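Local structure of branched-chain amino acid aminotransferase (Thermoproteus uzoniensis, 5CE8) at residues L215-L220 with E241-R246; K14-G19 with S86-E91; Y56-R61 with E286-I291. The protein probably catalyses the pyridoxal 5'-phosphate-dependent transfer of the amino group between leucine, isoleucine or valine and 2-oxoglutarate. All coordinates share one frame; numbering follows the deposited sequence.

From the N terminus, strand 14-17, second from one margin of the antiparallel sheet, comes first, followed by 56-61, which opens interaction 3. The chain then returns to strand 14-17 through helix residues 86-91, closing interaction 2, so these two contacts cross in sequence. They meet in space: Leu60 packs on Val89 and Val90, although the centres of the two interactions are 21 Å apart. Interaction 3 stays open for more than two hundred residues; within that span interaction 1 opens and closes, joining the loop before helix 223-235 to the loop after strand 239-241, its nearest atoms about 12 Å from those of interaction 3. Helix residues 286-291 tie the C-terminal part back to the antiparallel sheet.

Interaction 1: L215-L220 with E241-R246; sequences LEDGIL and EKSITR. With PLP (pyridoxal-5'-phosphate), chain D.
Ser243 and Asp217 make the direct polar contact. The serine hydroxyl donates to Asp217 OD2, with OG and OD2 2.6 Å apart, and the bond arrives on the syn lone pair, the side facing OD1. The serine torsion (chi1 -59°) places OG anti to the carbonyl carbon, which turns it to the carboxylate.

Two waters extend the link. Water 2 donates to the same Asp217 OD2 at 2.5 Å and accepts from the backbone N of Ile244, so two donors grip one carboxylate oxygen. Water 1 spans the far end, accepting from Leu215 N at 2.9 Å and donating to Glu241 OE2. That glutamate oxygen also forms a salt bridge with Arg225 of helix 223-235, its stronger partner. Beyond these bonds little touches: the methyl Leu215 CD1 comes only to 4.4 Å from Glu241 OE2.

At the other end of 215-220 the contact is with the cofactor. Leu220 CB lies 3.6 Å from C2 of PLP and Leu220 CD2 3.7 Å from its C4; both carbons stand over the same face of the pyridine ring.

Segment 215-220 is the first connection of a beta-alpha-beta crossover (strand 209-212, helix 223-235, parallel strand 239-241), and 241-246 leaves its second strand. The first loop delivers Leu220 to the PLP pocket, just ahead of the helix start where Ile223 and Thr224 donate backbone N-H groups to the cofactor.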
loop_
_atom_site.group_PDB
_atom_site.type_symbol
_atom_site.label_atom_id
_atom_site.label_comp_id
_atom_site.label_asym_id
_atom_site.label_seq_id
_atom_site.Cartn_x
_atom_site.Cartn_y
_atom_site.Cartn_z
ATOM N N LEU A 215 -5.721 12.876 -13.912
ATOM C CA LEU A 215 -7.049 12.794 -13.256
ATOM C C LEU A 215 -7.113 11.731 -12.238
ATOM O O LEU A 215 -7.594 11.945 -11.110
ATOM C CB LEU A 215 -8.116 12.565 -14.318
ATOM C CG LEU A 215 -9.079 13.695 -14.706
ATOM C CD1 LEU A 215 -8.403 15.014 -14.900
ATOM C CD2 LEU A 215 -9.822 13.314 -15.976
ATOM N N GLU A 216 -6.491 10.606 -12.579
ATOM C CA GLU A 216 -6.565 9.404 -11.810
ATOM C C GLU A 216 -5.777 9.436 -10.520
ATOM O O GLU A 216 -5.889 8.518 -9.735
ATOM C CB GLU A 216 -6.146 8.202 -12.665
ATOM C CG GLU A 216 -4.831 8.267 -13.356
ATOM C CD GLU A 216 -4.928 8.798 -14.818
ATOM O OE1 GLU A 216 -5.843 9.601 -15.170
ATOM O OE2 GLU A 216 -4.088 8.431 -15.631
ATOM N N ASP A 217 -4.863 10.401 -10.389
ATOM C CA ASP A 217 -3.935 10.417 -9.283
ATOM C C ASP A 217 -4.572 10.815 -7.911
ATOM O O ASP A 217 -3.927 10.676 -6.883
ATOM C CB ASP A 217 -2.672 11.221 -9.574
ATOM C CG ASP A 217 -1.505 10.344 -10.223
ATOM O OD1 ASP A 217 -1.778 9.231 -10.712
ATOM O OD2 ASP A 217 -0.358 10.836 -10.283
ATOM N N GLY A 218 -5.826 11.306 -7.906
ATOM C CA GLY A 218 -6.415 11.786 -6.717
ATOM C C GLY A 218 -6.658 13.290 -6.691
ATOM O O GLY A 218 -6.862 13.736 -5.674
ATOM N N ILE A 219 -6.619 14.025 -7.821
ATOM C CA ILE A 219 -6.897 15.494 -7.871
ATOM C C ILE A 219 -8.380 15.809 -7.940
ATOM O O ILE A 219 -9.223 14.918 -8.259
ATOM C CB ILE A 219 -6.170 16.218 -9.044
ATOM C CG1 ILE A 219 -6.583 15.637 -10.424
ATOM C CG2 ILE A 219 -4.650 16.028 -8.942
ATOM C CD1 ILE A 219 -6.185 16.486 -11.608
ATOM N N LEU A 220 -8.709 17.046 -7.561
ATOM C CA LEU A 220 -9.942 17.597 -8.036
ATOM C C LEU A 220 -9.624 18.184 -9.433
ATOM O O LEU A 220 -8.559 18.790 -9.603
ATOM C CB LEU A 220 -10.413 18.620 -7.029
ATOM C CG LEU A 220 -11.801 19.008 -7.549
ATOM C CD1 LEU A 220 -12.792 18.676 -6.454
ATOM C CD2 LEU A 220 -11.808 20.390 -8.103
ATOM N N GLU A 241 -0.089 15.192 -18.980
ATOM C CA GLU A 241 -0.716 14.783 -17.792
ATOM C C GLU A 241 -0.130 13.517 -17.351
ATOM O O GLU A 241 -0.551 12.488 -17.832
ATOM C CB GLU A 241 -2.196 14.656 -17.979
ATOM C CG GLU A 241 -2.799 15.994 -18.225
ATOM C CD GLU A 241 -4.258 15.867 -18.502
ATOM O OE1 GLU A 241 -4.611 16.099 -19.614
ATOM O OE2 GLU A 241 -5.046 15.473 -17.638
ATOM N N LYS A 242 0.847 13.612 -16.431
ATOM C CA LYS A 242 1.657 12.465 -15.999
ATOM C C LYS A 242 1.935 12.596 -14.470
ATOM O O LYS A 242 2.098 13.716 -13.919
ATOM C CB LYS A 242 2.899 12.560 -16.868
ATOM C CG LYS A 242 3.977 11.533 -16.885
ATOM N N SER A 243 2.100 11.472 -13.790
ATOM C CA SER A 243 2.416 11.554 -12.384
ATOM C C SER A 243 3.705 12.305 -12.146
ATOM O O SER A 243 4.634 12.218 -13.010
ATOM C CB SER A 243 2.486 10.190 -11.773
ATOM O OG SER A 243 1.238 9.590 -11.967
ATOM N N ILE A 244 3.704 13.126 -11.090
ATOM C CA ILE A 244 4.855 13.908 -10.696
ATOM C C ILE A 244 5.488 13.370 -9.413
ATOM O O ILE A 244 4.814 13.264 -8.478
ATOM C CB ILE A 244 4.415 15.392 -10.498
ATOM C CG1 ILE A 244 4.207 15.988 -11.889
ATOM C CG2 ILE A 244 5.538 16.193 -9.853
ATOM C CD1 ILE A 244 3.576 17.335 -11.855
ATOM N N THR A 245 6.812 13.132 -9.345
ATOM C CA THR A 245 7.392 12.811 -8.055
ATOM C C THR A 245 7.886 14.097 -7.319
ATOM O O THR A 245 8.067 15.123 -7.893
ATOM C CB THR A 245 8.568 11.907 -8.227
ATOM O OG1 THR A 245 9.501 12.600 -9.019
ATOM C CG2 THR A 245 8.152 10.662 -8.945
ATOM N N ARG A 246 8.142 13.944 -6.046
ATOM C CA ARG A 246 8.864 14.887 -5.314
ATOM C C ARG A 246 10.237 15.337 -5.947
ATOM O O ARG A 246 10.473 16.493 -6.042
ATOM C CB ARG A 246 8.993 14.309 -3.967
ATOM C CG ARG A 246 9.899 14.957 -2.949
ATOM C CD ARG A 246 9.794 13.959 -1.769
ATOM N NE ARG A 246 9.875 14.807 -0.699
ATOM C CZ ARG A 246 9.227 14.793 0.424
ATOM N NH1 ARG A 246 8.555 13.745 0.921
ATOM N NH2 ARG A 246 9.489 15.907 1.085
HETATM N N1 PLP D . -7.827 21.318 -5.828
HETATM C C2 PLP D . -8.747 21.022 -4.915
HETATM C C2A PLP D . -8.481 19.988 -3.863
HETATM C C3 PLP D . -9.999 21.762 -4.848
HETATM O O3 PLP D . -10.907 21.503 -3.825
HETATM C C4 PLP D . -10.243 22.819 -5.867
HETATM C C4A PLP D . -11.515 23.641 -5.913
HETATM C C5 PLP D . -9.147 23.025 -6.856
HETATM C C6 PLP D . -7.975 22.225 -6.748
HETATM C C5A PLP D . -9.147 24.079 -7.927
HETATM O O4P PLP D . -10.256 23.994 -8.746
HETATM P P PLP D . -10.709 25.274 -9.548
HETATM O O1P PLP D . -11.002 26.449 -8.552
HETATM O O2P PLP D . -9.701 25.495 -10.592
HETATM O O3P PLP D . -12.050 24.989 -10.164
HETATM O O HOH W 1 -5.686 13.173 -16.747
HETATM O O HOH W 2 1.091 12.843 -9.725
#

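Interaction 2: K14-G19 with S86-E91; sequences KVWLDG and SKAVVE
Trp16 lays one face of its indole over the methyl of Ala88. The CH-pi geometry places Ala88 CB above the five-membered ring, 24° from the ring normal. The modelled approach of Ala88 CB to Trp16 CE2 is too close to be trusted, so the spacing is doubtful, but the position over the face is clear. Two torsions put the indole there: CG is anti to the backbone N (chi1 -171°), carrying the side chain off the strand to the helix, and chi2 of 109° turns the ring so that its face, and not its rim, meets Ala88.

On the opposite face the chain folds back on itself. Gly19 N stands 3.2 Å above the Trp16 ring plane, toward the rim, which places the indole between its own turn and the helix.

The polar side of the indole is met through solvent. Water 3 lies in the ring plane at the edge and accepts from Trp16 NE1 at 3.2 Å, while donating to Glu91 OE1 at 3.3 Å. Trp16 NE1 and Glu91 OE1 are 4.2 Å apart, too far for a direct hydrogen bond. Ala88 and Glu91 are three positions apart on the helix and address the same ring, one from over its face and the other obliquely.

Tyr80 meets Trp16 edge-to-face, and Ile128 of strand 125-132 touches both Trp16 and Ala88. Asp18 and Gly19, both with positive phi, form the tight turn between antiparallel strands 14-17 and 20-23. This is a beta-hairpin at the margin of an antiparallel sheet, with helix 82-95 packed against one face of the sheet.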
loop_
_atom_site.group_PDB
_atom_site.type_symbol
_atom_site.label_atom_id
_atom_site.label_comp_id
_atom_site.label_asym_id
_atom_site.label_seq_id
_atom_site.Cartn_x
_atom_site.Cartn_y
_atom_site.Cartn_z
ATOM N N LYS A 14 -26.843 40.460 0.593
ATOM C CA LYS A 14 -27.905 39.483 0.283
ATOM C C LYS A 14 -27.226 38.193 -0.180
ATOM O O LYS A 14 -26.220 38.278 -0.847
ATOM C CB LYS A 14 -28.778 39.993 -0.873
ATOM C CG LYS A 14 -29.849 41.096 -0.599
ATOM C CD LYS A 14 -30.749 40.854 0.571
ATOM C CE LYS A 14 -31.711 42.080 0.576
ATOM N NZ LYS A 14 -32.649 42.063 1.726
ATOM N N VAL A 15 -27.771 37.046 0.216
ATOM C CA VAL A 15 -27.299 35.713 -0.103
ATOM C C VAL A 15 -28.507 34.914 -0.584
ATOM O O VAL A 15 -29.632 35.056 -0.103
ATOM C CB VAL A 15 -26.701 35.029 1.183
ATOM C CG1 VAL A 15 -26.530 33.518 0.984
ATOM C CG2 VAL A 15 -25.334 35.693 1.609
ATOM N N TRP A 16 -28.285 34.093 -1.575
ATOM C CA TRP A 16 -29.359 33.269 -2.085
ATOM C C TRP A 16 -29.413 31.978 -1.298
ATOM O O TRP A 16 -28.426 31.230 -1.115
ATOM C CB TRP A 16 -29.158 33.112 -3.591
ATOM C CG TRP A 16 -30.159 32.494 -4.476
ATOM C CD1 TRP A 16 -30.908 33.155 -5.375
ATOM C CD2 TRP A 16 -30.368 31.091 -4.754
ATOM N NE1 TRP A 16 -31.620 32.266 -6.115
ATOM C CE2 TRP A 16 -31.303 31.002 -5.777
ATOM C CE3 TRP A 16 -29.886 29.929 -4.230
ATOM C CZ2 TRP A 16 -31.745 29.794 -6.302
ATOM C CZ3 TRP A 16 -30.323 28.718 -4.788
ATOM C CH2 TRP A 16 -31.256 28.662 -5.766
ATOM N N LEU A 17 -30.626 31.674 -0.887
ATOM C CA LEU A 17 -30.907 30.523 -0.164
ATOM C C LEU A 17 -32.182 29.928 -0.712
ATOM O O LEU A 17 -33.262 30.517 -0.598
ATOM C CB LEU A 17 -31.029 30.962 1.261
ATOM C CG LEU A 17 -31.212 29.866 2.283
ATOM C CD1 LEU A 17 -30.371 28.693 1.923
ATOM C CD2 LEU A 17 -30.842 30.316 3.687
ATOM N N ASP A 18 -32.071 28.786 -1.356
ATOM C CA ASP A 18 -33.223 28.132 -1.902
ATOM C C ASP A 18 -34.235 28.983 -2.665
ATOM O O ASP A 18 -35.480 28.970 -2.436
ATOM C CB ASP A 18 -33.880 27.326 -0.804
ATOM C CG ASP A 18 -33.174 25.984 -0.597
ATOM O OD1 ASP A 18 -32.303 25.635 -1.391
ATOM O OD2 ASP A 18 -33.492 25.305 0.371
ATOM N N GLY A 19 -33.690 29.703 -3.615
ATOM C CA GLY A 19 -34.503 30.521 -4.466
ATOM C C GLY A 19 -34.988 31.819 -3.868
ATOM O O GLY A 19 -35.848 32.383 -4.470
ATOM N N SER A 86 -26.858 29.057 -12.172
ATOM C CA SER A 86 -26.164 30.136 -12.905
ATOM C C SER A 86 -26.913 31.488 -12.815
ATOM O O SER A 86 -26.324 32.607 -12.463
ATOM C CB SER A 86 -25.847 29.683 -14.377
ATOM O OG SER A 86 -24.943 28.525 -14.420
ATOM N N LYS A 87 -28.222 31.444 -13.122
ATOM C CA LYS A 87 -29.073 32.686 -12.974
ATOM C C LYS A 87 -29.140 33.244 -11.569
ATOM O O LYS A 87 -29.075 34.485 -11.389
ATOM C CB LYS A 87 -30.487 32.478 -13.516
ATOM N N ALA A 88 -29.222 32.331 -10.588
ATOM C CA ALA A 88 -29.231 32.671 -9.176
ATOM C C ALA A 88 -27.974 33.384 -8.772
ATOM O O ALA A 88 -28.031 34.338 -8.025
ATOM C CB ALA A 88 -29.402 31.443 -8.284
ATOM N N VAL A 89 -26.827 32.960 -9.274
ATOM C CA VAL A 89 -25.627 33.780 -9.066
ATOM C C VAL A 89 -25.733 35.209 -9.552
ATOM O O VAL A 89 -25.335 36.165 -8.861
ATOM C CB VAL A 89 -24.383 33.190 -9.767
ATOM C CG1 VAL A 89 -23.276 34.187 -9.780
ATOM C CG2 VAL A 89 -23.902 31.905 -9.091
ATOM N N VAL A 90 -26.112 35.334 -10.822
ATOM C CA VAL A 90 -26.232 36.621 -11.474
ATOM C C VAL A 90 -27.164 37.590 -10.716
ATOM O O VAL A 90 -26.797 38.784 -10.557
ATOM C CB VAL A 90 -26.592 36.444 -12.985
ATOM C CG1 VAL A 90 -27.255 37.663 -13.578
ATOM C CG2 VAL A 90 -25.351 36.074 -13.740
ATOM N N GLU A 91 -28.253 37.070 -10.151
ATOM C CA GLU A 91 -29.151 37.854 -9.304
ATOM C C GLU A 91 -28.572 38.185 -7.995
ATOM O O GLU A 91 -28.821 39.260 -7.512
ATOM C CB GLU A 91 -30.455 37.123 -9.058
ATOM C CG GLU A 91 -31.301 36.968 -10.324
ATOM C CD GLU A 91 -32.134 35.692 -10.304
ATOM O OE1 GLU A 91 -32.235 35.094 -9.219
ATOM O OE2 GLU A 91 -32.681 35.253 -11.355
HETATM O O HOH W 3 -33.409 32.053 -8.750
#

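Interaction 3: Y56-R61 with E286-I291; sequences YVFRLR and ETYRRI
Phe58 reaches from the end of its strand to Tyr288 and Ile291 of the facing helix. Its CB points to that helix, and CG is anti to the backbone N (chi1 -175°), so the ring is carried outward across the gap. From there the two sides of the ring find different partners. Along one side, Phe58 CD2 lies 3.8 Å from Tyr288 OH, and the next atom, Phe58 CE2, is 3.7 Å from the same oxygen and 3.9 Å from Tyr288 CE1. Along the other side, Phe58 CE1 meets the methyl Ile291 CG2 at 3.7 Å. The tip, CZ, sits between these neighbours, with Ile291 CG2 at 4.1 Å from Phe58 CZ and Tyr288 CE1 slightly farther.

The rings form an offset edge-to-face (T-shaped) pair: their centroids are 5.6 Å apart, their planes are at 81°, and the edge of Tyr288 is turned to the face of Phe58. Arg59 CG covers the other face of the phenyl ring, 3.6 Å above its plane and over its centre, so both faces of Phe58 have neighbours.

All three touching residues are buried. Thr227 of helix 223-235 touches both Phe58 and Tyr288, and Ile231 of that helix touches Ile291. With Leu303 of strand 303-305 beside Phe58 and Tyr49 of strand 41-50 beside Tyr288, the contact packs helices 279-292 and 223-235 against the face of the antiparallel sheet, near its 303-305 margin.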
loop_
_atom_site.group_PDB
_atom_site.type_symbol
_atom_site.label_atom_id
_atom_site.label_comp_id
_atom_site.label_asym_id
_atom_site.label_seq_id
_atom_site.Cartn_x
_atom_site.Cartn_y
_atom_site.Cartn_z
ATOM N N TYR A 56 -17.653 40.327 -14.993
ATOM C CA TYR A 56 -17.775 38.998 -15.703
ATOM C C TYR A 56 -17.506 37.831 -14.742
ATOM O O TYR A 56 -16.462 37.747 -14.063
ATOM C CB TYR A 56 -16.858 38.910 -16.947
ATOM C CG TYR A 56 -17.300 39.950 -18.002
ATOM C CD1 TYR A 56 -18.401 39.735 -18.771
ATOM C CD2 TYR A 56 -16.636 41.167 -18.137
ATOM C CE1 TYR A 56 -18.838 40.660 -19.707
ATOM C CE2 TYR A 56 -17.061 42.124 -19.073
ATOM C CZ TYR A 56 -18.207 41.872 -19.821
ATOM O OH TYR A 56 -18.682 42.777 -20.731
ATOM N N VAL A 57 -18.493 36.947 -14.667
ATOM C CA VAL A 57 -18.352 35.738 -13.885
ATOM C C VAL A 57 -17.643 34.681 -14.767
ATOM O O VAL A 57 -18.007 34.512 -15.926
ATOM C CB VAL A 57 -19.678 35.148 -13.450
ATOM C CG1 VAL A 57 -19.413 34.097 -12.389
ATOM C CG2 VAL A 57 -20.726 36.146 -12.911
ATOM N N PHE A 58 -16.577 34.092 -14.249
ATOM C CA PHE A 58 -15.685 33.292 -15.082
ATOM C C PHE A 58 -16.111 31.893 -14.970
ATOM O O PHE A 58 -16.148 31.347 -13.825
ATOM C CB PHE A 58 -14.259 33.384 -14.678
ATOM C CG PHE A 58 -13.348 32.656 -15.633
ATOM C CD1 PHE A 58 -13.200 33.103 -16.987
ATOM C CD2 PHE A 58 -12.677 31.545 -15.235
ATOM C CE1 PHE A 58 -12.437 32.386 -17.885
ATOM C CE2 PHE A 58 -11.829 30.884 -16.080
ATOM C CZ PHE A 58 -11.670 31.314 -17.410
ATOM N N ARG A 59 -16.433 31.309 -16.123
ATOM C CA ARG A 59 -16.911 29.917 -16.354
ATOM C C ARG A 59 -18.007 29.451 -15.423
ATOM O O ARG A 59 -17.971 28.335 -14.804
ATOM C CB ARG A 59 -15.794 28.895 -16.506
ATOM C CG ARG A 59 -14.802 29.310 -17.555
ATOM C CD ARG A 59 -13.613 28.315 -17.682
ATOM N NE ARG A 59 -14.085 27.040 -18.176
ATOM C CZ ARG A 59 -13.320 26.122 -18.783
ATOM N NH1 ARG A 59 -12.020 26.262 -18.965
ATOM N NH2 ARG A 59 -13.871 25.073 -19.297
ATOM N N LEU A 60 -19.043 30.296 -15.367
ATOM C CA LEU A 60 -20.152 30.013 -14.418
ATOM C C LEU A 60 -20.818 28.699 -14.567
ATOM O O LEU A 60 -20.931 27.916 -13.615
ATOM C CB LEU A 60 -21.183 31.098 -14.569
ATOM C CG LEU A 60 -22.417 31.138 -13.683
ATOM C CD1 LEU A 60 -22.013 30.932 -12.225
ATOM C CD2 LEU A 60 -23.194 32.436 -13.967
ATOM N N ARG A 61 -21.263 28.434 -15.786
ATOM C CA ARG A 61 -21.927 27.186 -16.106
ATOM C C ARG A 61 -21.037 25.982 -15.926
ATOM O O ARG A 61 -21.509 24.933 -15.536
ATOM C CB ARG A 61 -22.492 27.225 -17.541
ATOM C CG ARG A 61 -23.412 26.064 -17.955
ATOM C CD ARG A 61 -24.747 26.070 -17.193
ATOM N NE ARG A 61 -25.514 27.302 -17.449
ATOM C CZ ARG A 61 -26.517 27.424 -18.330
ATOM N NH1 ARG A 61 -26.944 26.372 -19.044
ATOM N NH2 ARG A 61 -27.118 28.609 -18.481
ATOM N N GLU A 286 -0.100 35.888 -17.307
ATOM C CA GLU A 286 -0.489 37.072 -18.181
ATOM C C GLU A 286 -1.672 36.733 -19.082
ATOM O O GLU A 286 -2.598 37.542 -19.209
ATOM C CB GLU A 286 0.680 37.594 -18.993
ATOM C CG GLU A 286 1.830 38.226 -18.214
ATOM C CD GLU A 286 3.197 38.121 -18.907
ATOM O OE1 GLU A 286 3.305 37.545 -20.017
ATOM O OE2 GLU A 286 4.215 38.548 -18.305
ATOM N N THR A 287 -1.705 35.527 -19.681
ATOM C CA THR A 287 -2.790 35.101 -20.639
ATOM C C THR A 287 -4.070 34.855 -19.890
ATOM O O THR A 287 -5.142 35.470 -20.230
ATOM C CB THR A 287 -2.373 33.838 -21.408
ATOM O OG1 THR A 287 -1.050 34.046 -21.968
ATOM C CG2 THR A 287 -3.307 33.487 -22.455
ATOM N N TYR A 288 -3.989 34.086 -18.810
ATOM C CA TYR A 288 -5.144 33.936 -17.882
ATOM C C TYR A 288 -5.783 35.295 -17.493
ATOM O O TYR A 288 -6.996 35.457 -17.611
ATOM C CB TYR A 288 -4.779 33.143 -16.622
ATOM C CG TYR A 288 -5.990 32.802 -15.719
ATOM C CD1 TYR A 288 -6.888 31.813 -16.078
ATOM C CD2 TYR A 288 -6.271 33.488 -14.559
ATOM C CE1 TYR A 288 -8.034 31.519 -15.320
ATOM C CE2 TYR A 288 -7.430 33.175 -13.770
ATOM C CZ TYR A 288 -8.270 32.165 -14.155
ATOM O OH TYR A 288 -9.369 31.828 -13.433
ATOM N N ARG A 289 -4.960 36.276 -17.115
ATOM C CA ARG A 289 -5.418 37.632 -16.716
ATOM C C ARG A 289 -6.213 38.340 -17.832
ATOM O O ARG A 289 -7.270 38.933 -17.584
ATOM C CB ARG A 289 -4.273 38.525 -16.156
ATOM N N ARG A 290 -5.716 38.238 -19.058
ATOM C CA ARG A 290 -6.334 38.820 -20.222
ATOM C C ARG A 290 -7.599 38.077 -20.549
ATOM O O ARG A 290 -8.559 38.672 -21.005
ATOM C CB ARG A 290 -5.382 38.794 -21.436
ATOM C CG ARG A 290 -4.134 39.674 -21.356
ATOM C CD ARG A 290 -3.216 39.550 -22.568
ATOM N NE ARG A 290 -4.045 39.650 -23.775
ATOM C CZ ARG A 290 -4.493 40.793 -24.324
ATOM N NH1 ARG A 290 -4.207 41.987 -23.816
ATOM N NH2 ARG A 290 -5.228 40.741 -25.431
ATOM N N ILE A 291 -7.612 36.774 -20.333
ATOM C CA ILE A 291 -8.866 36.032 -20.566
ATOM C C ILE A 291 -9.972 36.471 -19.612
ATOM O O ILE A 291 -11.127 36.708 -20.034
ATOM C CB ILE A 291 -8.644 34.536 -20.486
ATOM C CG1 ILE A 291 -7.865 34.055 -21.727
ATOM C CG2 ILE A 291 -9.926 33.758 -20.155
ATOM C CD1 ILE A 291 -7.205 32.672 -21.548
#